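Local coordinates for uncharacterized conserved protein (Sinorhizobium meliloti, PDB 4EZB) that is of unknown function but is probably an NAD(P)-dependent oxidoreductase, with a Rossmann-type domain joined to a helical domain probably related to that of phosphogluconate dehydrogenases, at residues Met24-Gly33 against Ala48-Phe58; Met196-Glu206 against Arg256-Ile267. One frame throughout, in Å; residues are numbered along the deposited sequence.

Contact 1 of 2, residues Met24-Gly33 against Ala48-Phe58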
loop_
_atom_site.group_PDB
_atom_site.type_symbol
_atom_site.label_atom_id
_atom_site.label_comp_id
_atom_site.label_asym_id
_atom_site.label_seq_id
_atom_site.Cartn_x
_atom_site.Cartn_y
_atom_site.Cartn_z
HETATM N N MSE A 24 -17.860 37.501 24.269
HETATM C CA MSE A 24 -18.298 36.650 25.379
HETATM C C MSE A 24 -18.275 35.210 24.938
HETATM O O MSE A 24 -19.047 34.815 24.061
HETATM C CB MSE A 24 -19.720 37.070 25.770
HETATM C CG MSE A 24 -20.219 36.365 27.032
HETATM SE SE MSE A 24 -18.874 36.529 28.469
HETATM C CE MSE A 24 -18.479 34.616 28.756
ATOM N N THR A 25 -17.401 34.412 25.553
ATOM C CA THR A 25 -17.155 33.044 25.089
ATOM C C THR A 25 -17.302 31.920 26.152
ATOM O O THR A 25 -16.353 31.589 26.870
ATOM C CB THR A 25 -15.808 32.958 24.326
ATOM O OG1 THR A 25 -15.545 31.597 23.952
ATOM C CG2 THR A 25 -14.644 33.528 25.171
ATOM N N THR A 26 -18.496 31.328 26.230
ATOM C CA THR A 26 -18.744 30.191 27.129
ATOM C C THR A 26 -18.760 28.832 26.409
ATOM O O THR A 26 -19.484 28.642 25.437
ATOM C CB THR A 26 -20.027 30.374 27.940
ATOM O OG1 THR A 26 -19.899 31.557 28.735
ATOM C CG2 THR A 26 -20.270 29.158 28.866
ATOM N N ILE A 27 -17.938 27.914 26.907
ATOM C CA ILE A 27 -17.808 26.559 26.382
ATOM C C ILE A 27 -18.358 25.550 27.381
ATOM O O ILE A 27 -18.003 25.609 28.562
ATOM C CB ILE A 27 -16.330 26.224 26.104
ATOM C CG1 ILE A 27 -15.731 27.261 25.139
ATOM C CG2 ILE A 27 -16.182 24.807 25.563
ATOM C CD1 ILE A 27 -14.220 27.376 25.202
ATOM N N ALA A 28 -19.218 24.637 26.910
ATOM C CA ALA A 28 -19.691 23.521 27.732
ATOM C C ALA A 28 -19.234 22.194 27.166
ATOM O O ALA A 28 -19.485 21.905 26.016
ATOM C CB ALA A 28 -21.211 23.539 27.864
ATOM N N PHE A 29 -18.546 21.396 27.974
ATOM C CA PHE A 29 -18.209 20.027 27.581
ATOM C C PHE A 29 -19.408 19.125 27.850
ATOM O O PHE A 29 -20.135 19.317 28.828
ATOM C CB PHE A 29 -17.004 19.516 28.355
ATOM C CG PHE A 29 -15.732 20.279 28.089
ATOM C CD1 PHE A 29 -15.436 21.435 28.801
ATOM C CD2 PHE A 29 -14.816 19.830 27.145
ATOM C CE1 PHE A 29 -14.259 22.144 28.554
ATOM C CE2 PHE A 29 -13.636 20.527 26.894
ATOM C CZ PHE A 29 -13.358 21.686 27.605
ATOM N N ILE A 30 -19.646 18.167 26.962
ATOM C CA ILE A 30 -20.509 17.049 27.307
ATOM C C ILE A 30 -19.621 15.830 27.348
ATOM O O ILE A 30 -19.046 15.437 26.336
ATOM C CB ILE A 30 -21.717 16.852 26.377
ATOM C CG1 ILE A 30 -22.645 18.060 26.495
ATOM C CG2 ILE A 30 -22.460 15.570 26.796
ATOM C CD1 ILE A 30 -23.819 18.088 25.539
ATOM N N GLY A 31 -19.499 15.268 28.543
ATOM C CA GLY A 31 -18.478 14.282 28.845
ATOM C C GLY A 31 -17.389 15.040 29.574
ATOM O O GLY A 31 -16.946 16.088 29.108
ATOM N N PHE A 32 -16.998 14.537 30.741
ATOM C CA PHE A 32 -15.859 15.072 31.462
ATOM C C PHE A 32 -14.854 13.975 31.825
ATOM O O PHE A 32 -14.498 13.791 32.989
ATOM C CB PHE A 32 -16.291 15.880 32.690
ATOM C CG PHE A 32 -15.291 16.933 33.089
ATOM C CD1 PHE A 32 -14.767 17.810 32.138
ATOM C CD2 PHE A 32 -14.867 17.054 34.411
ATOM C CE1 PHE A 32 -13.846 18.784 32.491
ATOM C CE2 PHE A 32 -13.942 18.028 34.771
ATOM C CZ PHE A 32 -13.426 18.889 33.807
ATOM N N GLY A 33 -14.420 13.243 30.806
ATOM C CA GLY A 33 -13.388 12.222 30.955
ATOM C C GLY A 33 -12.010 12.838 30.816
ATOM O O GLY A 33 -11.857 14.063 30.920
ATOM N N ALA A 48 -9.547 31.650 29.779
ATOM C CA ALA A 48 -9.675 31.942 28.351
ATOM C C ALA A 48 -11.149 31.961 27.967
ATOM O O ALA A 48 -11.546 32.607 26.989
ATOM C CB ALA A 48 -8.929 30.904 27.535
ATOM N N ALA A 49 -11.955 31.254 28.758
ATOM C CA ALA A 49 -13.395 31.238 28.577
ATOM C C ALA A 49 -14.058 30.698 29.837
ATOM O O ALA A 49 -13.462 29.885 30.547
ATOM C CB ALA A 49 -13.755 30.378 27.374
ATOM N N ARG A 50 -15.269 31.174 30.131
ATOM C CA ARG A 50 -16.123 30.499 31.099
ATOM C C ARG A 50 -16.308 29.040 30.648
ATOM O O ARG A 50 -16.899 28.777 29.596
ATOM C CB ARG A 50 -17.484 31.194 31.207
ATOM C CG ARG A 50 -17.634 32.133 32.396
ATOM C CD ARG A 50 -17.011 33.497 32.133
ATOM N NE ARG A 50 -17.143 34.404 33.275
ATOM C CZ ARG A 50 -16.804 35.692 33.260
ATOM N NH1 ARG A 50 -16.310 36.246 32.158
ATOM N NH2 ARG A 50 -16.962 36.434 34.348
ATOM N N LEU A 51 -15.768 28.105 31.425
ATOM C CA LEU A 51 -15.916 26.685 31.158
ATOM C C LEU A 51 -17.051 26.097 31.982
ATOM O O LEU A 51 -17.356 26.594 33.063
ATOM C CB LEU A 51 -14.597 25.946 31.438
ATOM C CG LEU A 51 -13.347 26.350 30.626
ATOM C CD1 LEU A 51 -12.105 25.566 31.023
ATOM C CD2 LEU A 51 -13.582 26.189 29.125
ATOM N N ALA A 52 -17.689 25.055 31.451
ATOM C CA ALA A 52 -18.683 24.237 32.171
ATOM C C ALA A 52 -18.606 22.822 31.628
ATOM O O ALA A 52 -18.017 22.594 30.566
ATOM C CB ALA A 52 -20.094 24.792 32.014
ATOM N N ALA A 53 -19.167 21.866 32.359
ATOM C CA ALA A 53 -19.216 20.498 31.867
ATOM C C ALA A 53 -20.452 19.759 32.376
ATOM O O ALA A 53 -20.762 19.805 33.577
ATOM C CB ALA A 53 -17.958 19.747 32.243
ATOM N N TYR A 54 -21.174 19.105 31.462
ATOM C CA TYR A 54 -22.184 18.141 31.878
ATOM C C TYR A 54 -21.612 16.722 31.789
ATOM O O TYR A 54 -20.980 16.340 30.787
ATOM C CB TYR A 54 -23.519 18.262 31.131
ATOM C CG TYR A 54 -24.452 17.112 31.476
ATOM C CD1 TYR A 54 -25.145 17.077 32.695
ATOM C CD2 TYR A 54 -24.591 16.021 30.614
ATOM C CE1 TYR A 54 -25.970 16.004 33.021
ATOM C CE2 TYR A 54 -25.408 14.948 30.934
ATOM C CZ TYR A 54 -26.093 14.947 32.127
ATOM O OH TYR A 54 -26.896 13.876 32.411
ATOM N N ASP A 55 -21.812 15.967 32.866
ATOM C CA ASP A 55 -21.422 14.566 32.931
ATOM C C ASP A 55 -22.481 13.860 33.785
ATOM O O ASP A 55 -22.992 14.434 34.747
ATOM C CB ASP A 55 -20.023 14.437 33.544
ATOM C CG ASP A 55 -19.374 13.094 33.274
ATOM O OD1 ASP A 55 -18.307 13.093 32.630
ATOM O OD2 ASP A 55 -19.886 12.043 33.723
ATOM N N LEU A 56 -22.836 12.634 33.399
ATOM C CA LEU A 56 -23.811 11.836 34.151
ATOM C C LEU A 56 -23.288 11.524 35.548
ATOM O O LEU A 56 -24.072 11.397 36.491
ATOM C CB LEU A 56 -24.120 10.524 33.418
ATOM C CG LEU A 56 -24.879 10.545 32.084
ATOM C CD1 LEU A 56 -24.590 9.274 31.284
ATOM C CD2 LEU A 56 -26.383 10.746 32.270
ATOM N N ARG A 57 -21.965 11.400 35.668
ATOM C CA ARG A 57 -21.331 11.079 36.939
ATOM C C ARG A 57 -21.423 12.213 37.966
ATOM O O ARG A 57 -21.219 11.980 39.165
ATOM C CB ARG A 57 -19.870 10.672 36.738
ATOM C CG ARG A 57 -19.662 9.426 35.902
ATOM C CD ARG A 57 -18.183 9.224 35.629
ATOM N NE ARG A 57 -17.594 10.356 34.904
ATOM C CZ ARG A 57 -16.296 10.467 34.599
ATOM N NH1 ARG A 57 -15.446 9.508 34.965
ATOM N NH2 ARG A 57 -15.851 11.536 33.920
ATOM N N PHE A 58 -21.725 13.428 37.510
ATOM C CA PHE A 58 -21.978 14.548 38.416
ATOM C C PHE A 58 -23.206 14.289 39.313
ATOM O O PHE A 58 -23.386 14.960 40.334
ATOM C CB PHE A 58 -22.120 15.878 37.654
ATOM C CG PHE A 58 -20.802 16.521 37.261
ATOM C CD1 PHE A 58 -19.755 16.658 38.182
ATOM C CD2 PHE A 58 -20.614 17.020 35.970
ATOM C CE1 PHE A 58 -18.542 17.252 37.812
ATOM C CE2 PHE A 58 -19.408 17.613 35.596
ATOM C CZ PHE A 58 -18.372 17.736 36.519
#

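Contact 2 of 2, residues Met196-Glu206 against Arg256-Ile267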
loop_
_atom_site.group_PDB
_atom_site.type_symbol
_atom_site.label_atom_id
_atom_site.label_comp_id
_atom_site.label_asym_id
_atom_site.label_seq_id
_atom_site.Cartn_x
_atom_site.Cartn_y
_atom_site.Cartn_z
HETATM N N MSE A 196 -10.189 9.465 8.582
HETATM C CA MSE A 196 -10.305 8.060 8.212
HETATM C C MSE A 196 -9.562 7.685 6.954
HETATM O O MSE A 196 -8.865 6.661 6.924
HETATM C CB MSE A 196 -11.775 7.748 8.016
HETATM C CG MSE A 196 -12.122 6.538 8.861
HETATM SE SE MSE A 196 -12.664 7.064 10.682
HETATM C CE MSE A 196 -14.087 8.354 10.243
ATOM N N ILE A 197 -9.715 8.479 5.899
ATOM C CA ILE A 197 -9.026 8.182 4.638
ATOM C C ILE A 197 -7.486 8.278 4.760
ATOM O O ILE A 197 -6.744 7.526 4.122
ATOM C CB ILE A 197 -9.587 9.040 3.493
ATOM C CG1 ILE A 197 -11.046 8.625 3.223
ATOM C CG2 ILE A 197 -8.780 8.855 2.209
ATOM C CD1 ILE A 197 -11.857 9.681 2.490
ATOM N N ARG A 198 -7.027 9.200 5.592
ATOM C CA ARG A 198 -5.616 9.424 5.855
ATOM C C ARG A 198 -4.999 8.134 6.403
ATOM O O ARG A 198 -3.822 7.862 6.167
ATOM C CB ARG A 198 -5.471 10.548 6.880
ATOM C CG ARG A 198 -4.053 10.843 7.323
ATOM C CD ARG A 198 -4.002 11.917 8.406
ATOM N NE ARG A 198 -2.657 12.010 8.973
ATOM C CZ ARG A 198 -2.277 11.469 10.132
ATOM N NH1 ARG A 198 -3.144 10.805 10.894
ATOM N NH2 ARG A 198 -1.021 11.608 10.542
ATOM N N SER A 199 -5.803 7.362 7.131
ATOM C CA SER A 199 -5.400 6.048 7.657
ATOM C C SER A 199 -5.089 5.033 6.595
ATOM O O SER A 199 -4.245 4.159 6.801
ATOM C CB SER A 199 -6.505 5.466 8.522
ATOM O OG SER A 199 -6.231 5.733 9.870
ATOM N N VAL A 200 -5.773 5.153 5.459
ATOM C CA VAL A 200 -5.687 4.177 4.383
ATOM C C VAL A 200 -4.294 4.105 3.786
ATOM O O VAL A 200 -3.743 3.018 3.619
ATOM C CB VAL A 200 -6.763 4.448 3.307
ATOM C CG1 VAL A 200 -6.550 3.594 2.057
ATOM C CG2 VAL A 200 -8.126 4.186 3.912
HETATM N N MSE A 201 -3.721 5.263 3.490
HETATM C CA MSE A 201 -2.366 5.339 2.950
HETATM C C MSE A 201 -1.349 4.895 3.965
HETATM O O MSE A 201 -0.425 4.150 3.650
HETATM C CB MSE A 201 -2.095 6.784 2.560
HETATM C CG MSE A 201 -2.779 7.140 1.238
HETATM SE SE MSE A 201 -2.148 6.014 -0.267
HETATM C CE MSE A 201 -0.187 6.044 -0.005
ATOM N N ILE A 202 -1.526 5.335 5.202
ATOM C CA ILE A 202 -0.526 5.132 6.235
ATOM C C ILE A 202 -0.481 3.669 6.685
ATOM O O ILE A 202 0.563 3.058 6.697
ATOM C CB ILE A 202 -0.752 6.097 7.431
ATOM C CG1 ILE A 202 -0.686 7.580 6.962
ATOM C CG2 ILE A 202 0.235 5.785 8.544
ATOM C CD1 ILE A 202 -1.013 8.623 8.024
ATOM N N LYS A 203 -1.633 3.126 7.033
ATOM C CA LYS A 203 -1.755 1.727 7.418
ATOM C C LYS A 203 -1.717 0.741 6.246
ATOM O O LYS A 203 -1.438 -0.470 6.440
ATOM C CB LYS A 203 -3.059 1.530 8.193
ATOM C CG LYS A 203 -2.915 1.715 9.704
ATOM C CD LYS A 203 -2.947 3.170 10.129
ATOM C CE LYS A 203 -3.521 3.332 11.534
ATOM N NZ LYS A 203 -3.875 4.767 11.695
ATOM N N GLY A 204 -2.049 1.247 5.062
ATOM C CA GLY A 204 -1.941 0.500 3.828
ATOM C C GLY A 204 -0.481 0.231 3.570
ATOM O O GLY A 204 -0.087 -0.897 3.288
ATOM N N VAL A 205 0.334 1.268 3.673
ATOM C CA VAL A 205 1.759 1.084 3.524
ATOM C C VAL A 205 2.390 0.118 4.526
ATOM O O VAL A 205 3.299 -0.652 4.185
ATOM C CB VAL A 205 2.511 2.429 3.617
ATOM C CG1 VAL A 205 3.986 2.189 3.865
ATOM C CG2 VAL A 205 2.343 3.206 2.320
ATOM N N GLU A 206 1.951 0.217 5.779
ATOM C CA GLU A 206 2.426 -0.652 6.834
ATOM C C GLU A 206 2.065 -2.108 6.520
ATOM O O GLU A 206 2.886 -3.013 6.670
ATOM C CB GLU A 206 1.773 -0.196 8.140
ATOM C CG GLU A 206 1.930 -1.094 9.359
ATOM C CD GLU A 206 1.063 -0.619 10.546
ATOM O OE1 GLU A 206 0.349 0.397 10.418
ATOM O OE2 GLU A 206 1.067 -1.268 11.621
ATOM N N ARG A 256 -4.501 0.098 15.959
ATOM C CA ARG A 256 -4.300 0.355 14.519
ATOM C C ARG A 256 -5.286 -0.425 13.623
ATOM O O ARG A 256 -5.690 0.064 12.550
ATOM C CB ARG A 256 -2.843 0.074 14.110
ATOM C CG ARG A 256 -1.840 1.045 14.730
ATOM C CD ARG A 256 -0.396 0.709 14.388
ATOM N NE ARG A 256 -0.019 1.172 13.055
ATOM C CZ ARG A 256 0.329 2.423 12.738
ATOM N NH1 ARG A 256 0.351 3.386 13.654
ATOM N NH2 ARG A 256 0.655 2.720 11.480
ATOM N N VAL A 257 -5.670 -1.624 14.073
ATOM C CA VAL A 257 -6.710 -2.417 13.408
ATOM C C VAL A 257 -8.122 -1.823 13.556
ATOM O O VAL A 257 -8.933 -1.923 12.624
ATOM C CB VAL A 257 -6.693 -3.877 13.899
ATOM C CG1 VAL A 257 -7.954 -4.632 13.475
ATOM C CG2 VAL A 257 -5.458 -4.571 13.371
ATOM N N THR A 258 -8.414 -1.233 14.720
ATOM C CA THR A 258 -9.683 -0.520 14.933
ATOM C C THR A 258 -9.791 0.666 13.976
ATOM O O THR A 258 -10.746 0.750 13.218
ATOM C CB THR A 258 -9.856 -0.019 16.381
ATOM O OG1 THR A 258 -9.249 -0.943 17.290
ATOM C CG2 THR A 258 -11.335 0.124 16.717
ATOM N N GLU A 259 -8.798 1.557 14.006
ATOM C CA GLU A 259 -8.687 2.686 13.059
ATOM C C GLU A 259 -8.889 2.280 11.584
ATOM O O GLU A 259 -9.504 3.022 10.812
ATOM C CB GLU A 259 -7.329 3.380 13.208
ATOM C CG GLU A 259 -7.035 3.922 14.598
ATOM C CD GLU A 259 -5.590 4.356 14.760
ATOM O OE1 GLU A 259 -5.097 5.134 13.914
ATOM O OE2 GLU A 259 -4.944 3.926 15.742
HETATM N N MSE A 260 -8.357 1.110 11.211
HETATM C CA MSE A 260 -8.515 0.543 9.856
HETATM C C MSE A 260 -9.918 0.045 9.595
HETATM O O MSE A 260 -10.461 0.284 8.512
HETATM C CB MSE A 260 -7.504 -0.584 9.590
HETATM C CG MSE A 260 -7.088 -0.671 8.117
HETATM SE SE MSE A 260 -6.609 1.100 7.373
HETATM C CE MSE A 260 -5.799 0.609 5.645
ATOM N N THR A 261 -10.509 -0.646 10.575
ATOM C CA THR A 261 -11.883 -1.164 10.471
ATOM C C THR A 261 -12.893 -0.034 10.267
ATOM O O THR A 261 -13.838 -0.170 9.488
ATOM C CB THR A 261 -12.294 -1.991 11.711
ATOM O OG1 THR A 261 -11.224 -2.865 12.088
ATOM C CG2 THR A 261 -13.560 -2.819 11.423
ATOM N N GLU A 262 -12.680 1.077 10.966
ATOM C CA GLU A 262 -13.519 2.258 10.827
ATOM C C GLU A 262 -13.348 2.848 9.437
ATOM O O GLU A 262 -14.339 3.219 8.802
ATOM C CB GLU A 262 -13.175 3.294 11.894
ATOM C CG GLU A 262 -13.670 2.944 13.289
ATOM C CD GLU A 262 -12.729 3.429 14.383
ATOM O OE1 GLU A 262 -11.906 4.341 14.121
ATOM O OE2 GLU A 262 -12.803 2.888 15.509
ATOM N N ALA A 263 -12.096 2.919 8.970
ATOM C CA ALA A 263 -11.791 3.476 7.645
ATOM C C ALA A 263 -12.459 2.723 6.486
ATOM O O ALA A 263 -12.984 3.356 5.557
ATOM C CB ALA A 263 -10.291 3.605 7.434
ATOM N N ALA A 264 -12.458 1.390 6.550
ATOM C CA ALA A 264 -13.192 0.559 5.588
ATOM C C ALA A 264 -14.691 0.873 5.578
ATOM O O ALA A 264 -15.297 0.965 4.509
ATOM C CB ALA A 264 -12.958 -0.927 5.857
ATOM N N GLU A 265 -15.275 1.035 6.768
ATOM C CA GLU A 265 -16.701 1.410 6.921
ATOM C C GLU A 265 -17.006 2.815 6.368
ATOM O O GLU A 265 -18.033 3.035 5.743
ATOM C CB GLU A 265 -17.122 1.313 8.395
ATOM C CG GLU A 265 -17.306 -0.109 8.904
ATOM C CD GLU A 265 -16.979 -0.262 10.380
ATOM O OE1 GLU A 265 -17.174 0.701 11.162
ATOM O OE2 GLU A 265 -16.524 -1.363 10.761
ATOM N N THR A 266 -16.097 3.759 6.599
ATOM C CA THR A 266 -16.208 5.113 6.046
ATOM C C THR A 266 -16.223 5.089 4.521
ATOM O O THR A 266 -17.078 5.718 3.883
ATOM C CB THR A 266 -15.045 5.993 6.546
ATOM O OG1 THR A 266 -15.160 6.162 7.960
ATOM C CG2 THR A 266 -15.040 7.352 5.878
ATOM N N ILE A 267 -15.294 4.341 3.941
ATOM C CA ILE A 267 -15.190 4.251 2.495
ATOM C C ILE A 267 -16.415 3.527 1.951
ATOM O O ILE A 267 -16.994 3.936 0.949
ATOM C CB ILE A 267 -13.885 3.546 2.066
ATOM C CG1 ILE A 267 -12.665 4.341 2.540
ATOM C CG2 ILE A 267 -13.831 3.366 0.550
ATOM C CD1 ILE A 267 -11.414 3.491 2.616
#

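Contact 1 of 2, residues Met24-Gly33 against Ala48-Phe58
Phe29 and Ala52 meet through a backbone bond in the middle of a parallel strand pair, 26-30 beside 50-54. Phe29 N donates to Ala52 O at 2.9 Å, and Phe29 O accepts from Tyr54 N at 2.8 Å. Ile27 does the same two residues earlier, between Arg50 O and Ala52 N. Gly31 N extends the ladder to Tyr54 O. The CG of Phe29 lies beside its own backbone N (chi1 -64°), which brings ring atom CD1 to 3.3 Å from Ala52 O, at the ring edge and in its plane. On the same face, Leu51 lies alongside Ile27, pointing the same way, and its CD2 comes 4.1 Å from Phe29 CE1. Ala53 CB sits 3.7 Å from Phe32 CD1. On the other face, Ile30 CG2 meets the edge of the Tyr54 ring.

Past the strand ends the side chain of Asp55 takes over. Asp55 OD1 accepts from Phe32 N at 2.7 Å, on the anti side of the carboxylate. The CG of Asp55 is anti to its backbone N (chi1 -163°), and this turns the carboxylate to the 31-33 turn. Arg57 forms a salt bridge with it, NE to OD2 and NH2 to OD1, its guanidinium coming from above the carboxylate plane. Arg57 N also donates to Asp55 OD2 at 2.9 Å, an Asx turn. Each carboxylate oxygen thus has two donors, which should fix its rotation and favour the charged form.

Farther out, Ala36, Ile39 and Ala40 of helix 34-44 pack on Phe29, and strand 90-93 bonds to the other edge of strand 26-30. Strand 26-30, helix 34-44 and strand 50-54 form a beta-alpha-beta unit. Gly31, Gly33 and Ala36 fit a GxGxxA pattern, consistent with the dinucleotide-binding turn of a Rossmann fold.

Contact 2 of 2, residues Met196-Glu206 against Arg256-Ile267
Ala263 packs against Met196 at the apolar centre, where the CA atoms of the two helices are nearest. Met196, a selenomethionine, lays its CG 3.7 Å from Ala263 CB. Its chain bends at chi2 and chi3 and curls round Thr266 OG1, which lies 3.3 Å from Met196 CE. That hydroxyl donates to Glu262 O in its own helix. Beside this, Val200 CG2 meets Ile267 CD1 at 3.6 Å. Met260, also selenomethionine but poorly ordered, is a knob in the hole formed by Ser199, Val200, Lys203 and Gly204. The helix axes are 8.6 Å apart at closest and cross at -121°. This pair belongs to the helical C-terminal region, which probably resembles that of phosphogluconate dehydrogenase relatives. Helix 275-291 packs on it through Ser277 and Ala280. Ala212 of the second subunit touches Met201.

Toward the polar edge, Lys203 NZ forms a salt bridge with Glu259 OE1 at 2.6 Å, from above the carboxylate plane, and hydrogen-bonds Ser199 OG. Lys203 CE lies over one face of the Arg256 guanidinium. Arg256 forms a salt bridge through NE and NH2 to one oxygen, Glu206 OE1, with NH2 at 2.6 Å. The Glu206 carboxylate and Arg256 guanidinium are turned 48° against each other. Glu206 OE2 is hydrogen-bonded with Thr249 OG1.

How the contacts relate
Contact 1 lies in the sheet domain and contact 2 in the helical part, on opposite sides of the chain's centre. Their centres are 31 Å apart and their nearest atoms about 18 Å, so they do not touch. Along the chain they follow in series. Contact 1 joins neighbouring strands early in the chain, whereas contact 2 joins segments of two long helices, with 49 residues between the segments. The 31-33 turn of contact 1 would be the likely dinucleotide site if the Rossmann-type pattern holds, but no ligand site is established here. Contact 2 borders the second subunit, while no other chain of the assembly touches contact 1. This division fits a nucleotide-binding domain followed by a helical dimerisation domain.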